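Local atomic coordinates of putative secreted protein (PDB entry 2QF9), a protein that is of unknown function but is a putative secreted, mostly helical protein of the DUF305 family, which belongs to the ferritin clan. Residues L119-H124 and R159-L164. Sequence-based numbering, arbitrary orientation. Where two conformers were deposited one is given.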
ATOM      1  N   LEU A 119       1.953  18.813  -8.572  1.00 10.03           N
ATOM      2  CA  LEU A 119       3.016  17.815  -8.423  1.00  9.74           C
ATOM      3  C   LEU A 119       2.601  16.449  -8.967  1.00  9.48           C
ATOM      4  O   LEU A 119       3.382  15.783  -9.648  1.00  9.04           O
ATOM      5  CB  LEU A 119       3.434  17.657  -6.972  1.00  9.58           C
ATOM      6  CG  LEU A 119       4.173  18.813  -6.297  1.00  8.88           C
ATOM      7  CD1 LEU A 119       4.402  18.485  -4.819  1.00 11.13           C
ATOM      8  CD2 LEU A 119       5.513  19.154  -7.005  1.00 12.23           C
HETATM    9  N   MSE A 120       1.372  16.030  -8.686  1.00  9.25           N
HETATM   10  CA  MSE A 120       0.937  14.700  -9.095  0.70  9.36           C
HETATM   11  C   MSE A 120       0.712  14.653 -10.619  1.00  9.53           C
HETATM   12  O   MSE A 120       0.935  13.623 -11.254  1.00  9.73           O
HETATM   13  CB  MSE A 120      -0.312  14.278  -8.317  0.70  9.10           C
HETATM   14  CG  MSE A 120      -0.700  12.826  -8.525  0.70 11.93           C
HETATM   15 SE   MSE A 120       0.644  11.530  -7.891  0.70 14.72          SE
HETATM   16  CE  MSE A 120       0.168  11.540  -5.998  0.70 16.29           C
ATOM     17  N   THR A 121       0.281  15.770 -11.202  1.00  9.86           N
ATOM     18  CA  THR A 121       0.140  15.828 -12.654  1.00 10.68           C
ATOM     19  C   THR A 121       1.505  15.550 -13.321  1.00 10.99           C
ATOM     20  O   THR A 121       1.632  14.681 -14.217  1.00 10.55           O
ATOM     21  CB  THR A 121      -0.500  17.173 -13.127  1.00 10.53           C
ATOM     22  OG1 THR A 121      -1.870  17.206 -12.711  1.00 10.98           O
ATOM     23  CG2 THR A 121      -0.435  17.316 -14.650  1.00 12.61           C
ATOM     24  N   GLU A 122       2.533  16.241 -12.842  1.00 10.96           N
ATOM     25  CA  GLU A 122       3.882  16.035 -13.354  0.50 11.94           C
ATOM     26  C   GLU A 122       4.368  14.604 -13.083  1.00 11.71           C
ATOM     27  O   GLU A 122       4.996  13.967 -13.940  1.00 11.25           O
ATOM     28  CB  GLU A 122       4.820  17.066 -12.744  0.50 12.10           C
ATOM     29  CG  GLU A 122       6.260  16.973 -13.208  0.50 12.79           C
ATOM     30  CD  GLU A 122       6.455  17.167 -14.707  0.50 15.40           C
ATOM     31  OE1 GLU A 122       5.496  17.505 -15.452  0.50 15.72           O
ATOM     32  OE2 GLU A 122       7.602  16.969 -15.142  0.50 16.71           O
ATOM     33  N   HIS A 123       4.061  14.120 -11.888  1.00 11.64           N
ATOM     34  CA  HIS A 123       4.438  12.780 -11.460  1.00 11.15           C
ATOM     35  C   HIS A 123       3.818  11.725 -12.390  1.00 11.19           C
ATOM     36  O   HIS A 123       4.518  10.832 -12.864  1.00 11.15           O
ATOM     37  CB  HIS A 123       3.997  12.567 -10.022  1.00 10.83           C
ATOM     38  CG  HIS A 123       4.795  11.540  -9.288  1.00 11.12           C
ATOM     39  ND1 HIS A 123       4.397  10.227  -9.166  1.00 14.02           N
ATOM     40  CD2 HIS A 123       5.967  11.638  -8.624  1.00 14.49           C
ATOM     41  CE1 HIS A 123       5.287   9.562  -8.452  1.00 10.14           C
ATOM     42  NE2 HIS A 123       6.253  10.394  -8.118  1.00 15.55           N
ATOM     43  N   HIS A 124       2.516  11.856 -12.643  1.00 10.84           N
ATOM     44  CA  HIS A 124       1.791  10.998 -13.586  1.00 11.04           C
ATOM     45  C   HIS A 124       2.377  11.062 -15.000  1.00 12.24           C
ATOM     46  O   HIS A 124       2.510  10.019 -15.648  1.00 12.28           O
ATOM     47  CB  HIS A 124       0.308  11.372 -13.623  1.00 10.28           C
ATOM     48  CG  HIS A 124      -0.520  10.718 -12.559  1.00 10.67           C
ATOM     49  ND1 HIS A 124      -0.001  10.264 -11.359  1.00 11.62           N
ATOM     50  CD2 HIS A 124      -1.848  10.451 -12.523  1.00 10.88           C
ATOM     51  CE1 HIS A 124      -0.976   9.725 -10.644  1.00 13.49           C
ATOM     52  NE2 HIS A 124      -2.105   9.823 -11.329  1.00 12.23           N
ATOM     53  N   ARG A 159      -6.398  13.991 -16.634  1.00 13.08           N
ATOM     54  CA  ARG A 159      -7.593  14.719 -17.103  1.00 14.23           C
ATOM     55  C   ARG A 159      -8.486  15.152 -15.933  1.00 13.32           C
ATOM     56  O   ARG A 159      -8.962  16.303 -15.885  1.00 13.71           O
ATOM     57  CB  ARG A 159      -8.377  13.894 -18.142  1.00 13.97           C
ATOM     58  CG  ARG A 159      -7.581  13.563 -19.411  1.00 16.11           C
ATOM     59  CD  ARG A 159      -8.472  12.898 -20.501  1.00 16.03           C
ATOM     60  NE  ARG A 159      -8.985  11.589 -20.090  1.00 18.86           N
ATOM     61  CZ  ARG A 159      -8.409  10.417 -20.377  1.00 20.83           C
ATOM     62  NH1 ARG A 159      -7.295  10.372 -21.092  1.00 23.53           N
ATOM     63  NH2 ARG A 159      -8.952   9.282 -19.944  1.00 21.22           N
ATOM     64  N   LEU A 160      -8.694  14.244 -14.975  1.00 12.17           N
ATOM     65  CA  LEU A 160      -9.459  14.571 -13.770  1.00 12.79           C
ATOM     66  C   LEU A 160      -8.806  15.724 -12.978  1.00 11.50           C
ATOM     67  O   LEU A 160      -9.495  16.684 -12.563  1.00 10.75           O
ATOM     68  CB  LEU A 160      -9.608  13.343 -12.869  1.00 12.70           C
ATOM     69  CG  LEU A 160     -10.288  13.625 -11.517  1.00 14.47           C
ATOM     70  CD1 LEU A 160     -11.760  14.045 -11.699  1.00 16.93           C
ATOM     71  CD2 LEU A 160     -10.173  12.431 -10.567  1.00 15.59           C
HETATM   72  N   MSE A 161      -7.493  15.610 -12.755  1.00 11.57           N
HETATM   73  CA  MSE A 161      -6.786  16.625 -11.963  1.00 12.06           C
HETATM   74  C   MSE A 161      -6.775  17.984 -12.655  1.00 11.48           C
HETATM   75  O   MSE A 161      -6.731  19.027 -11.994  1.00 11.13           O
HETATM   76  CB  MSE A 161      -5.382  16.147 -11.576  1.00 11.82           C
HETATM   77  CG  MSE A 161      -5.413  14.883 -10.720  1.00 10.69           C
HETATM   78 SE   MSE A 161      -3.633  14.470 -10.033  1.00 15.41          SE
HETATM   79  CE  MSE A 161      -2.845  13.954 -11.702  1.00 10.33           C
ATOM     80  N   ALA A 162      -6.847  17.977 -13.987  1.00 11.49           N
ATOM     81  CA  ALA A 162      -6.924  19.224 -14.737  1.00 11.52           C
ATOM     82  C   ALA A 162      -8.223  19.966 -14.392  1.00 11.84           C
ATOM     83  O   ALA A 162      -8.220  21.172 -14.175  1.00 12.37           O
ATOM     84  CB  ALA A 162      -6.801  18.943 -16.248  1.00 11.90           C
ATOM     85  N   ASP A 163      -9.326  19.216 -14.327  1.00 11.89           N
ATOM     86  CA  ASP A 163     -10.624  19.769 -13.893  1.00 12.38           C
ATOM     87  C   ASP A 163     -10.583  20.213 -12.429  1.00 11.51           C
ATOM     88  O   ASP A 163     -11.060  21.299 -12.112  1.00 11.54           O
ATOM     89  CB  ASP A 163     -11.738  18.735 -14.084  1.00 12.59           C
ATOM     90  CG  ASP A 163     -12.184  18.600 -15.534  1.00 16.96           C
ATOM     91  OD1 ASP A 163     -11.832  19.460 -16.368  1.00 21.10           O
ATOM     92  OD2 ASP A 163     -12.909  17.624 -15.824  1.00 19.76           O
ATOM     93  N   LEU A 164     -10.013  19.387 -11.538  1.00 11.16           N
ATOM     94  CA  LEU A 164      -9.907  19.776 -10.111  1.00 10.06           C
ATOM     95  C   LEU A 164      -9.085  21.077  -9.958  1.00 10.51           C
ATOM     96  O   LEU A 164      -9.445  21.965  -9.168  1.00 10.32           O
ATOM     97  CB  LEU A 164      -9.312  18.627  -9.260  1.00  9.59           C
ATOM     98  CG  LEU A 164     -10.212  17.380  -9.152  1.00  8.86           C
ATOM     99  CD1 LEU A 164      -9.478  16.282  -8.412  1.00 11.23           C
ATOM    100  CD2 LEU A 164     -11.581  17.649  -8.454  1.00 11.08           C
TER
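Buried packing between antiparallel helices joins Met-161, on helix 141-167, to Met-120, Thr-121 and His-124, on helix 109-137. The axes of the two short segments approach to 10.1 Å, with 162° between their directions. Met-161 and Met-120 are both selenomethionines. The extended chi2 of Met-161 (-172°) carries its SE to Met-120, 3.7 Å from Met-120 CG in one of that residue's two conformers. The bend at chi3 (-70°) then turns the methyl CE toward Thr-121 and His-124. CE sits over one face of the His-124 ring, 4.2 Å from its centroid, in a CH-pi contact. The same methyl lies 3.5 Å from Thr-121 OG1. Helices 8-31, 37-63, 109-137 and 141-167 form a four-helix bundle, consistent with the ferritin clan. In the same conformer Met-120 reaches Ile-46 on helix 37-63, and Met-161 touches Leu-42. The polar groups find partners outside the two segments. Thr-121 OG1 is hydrogen-bonded to Leu-117 O, one turn back in its own helix. His-124 NE2 is hydrogen-bonded to Glu-157 OE1, which adds a polar link between the same two helices and probably helps hold the ring whose CD2 side meets Met-161 CE.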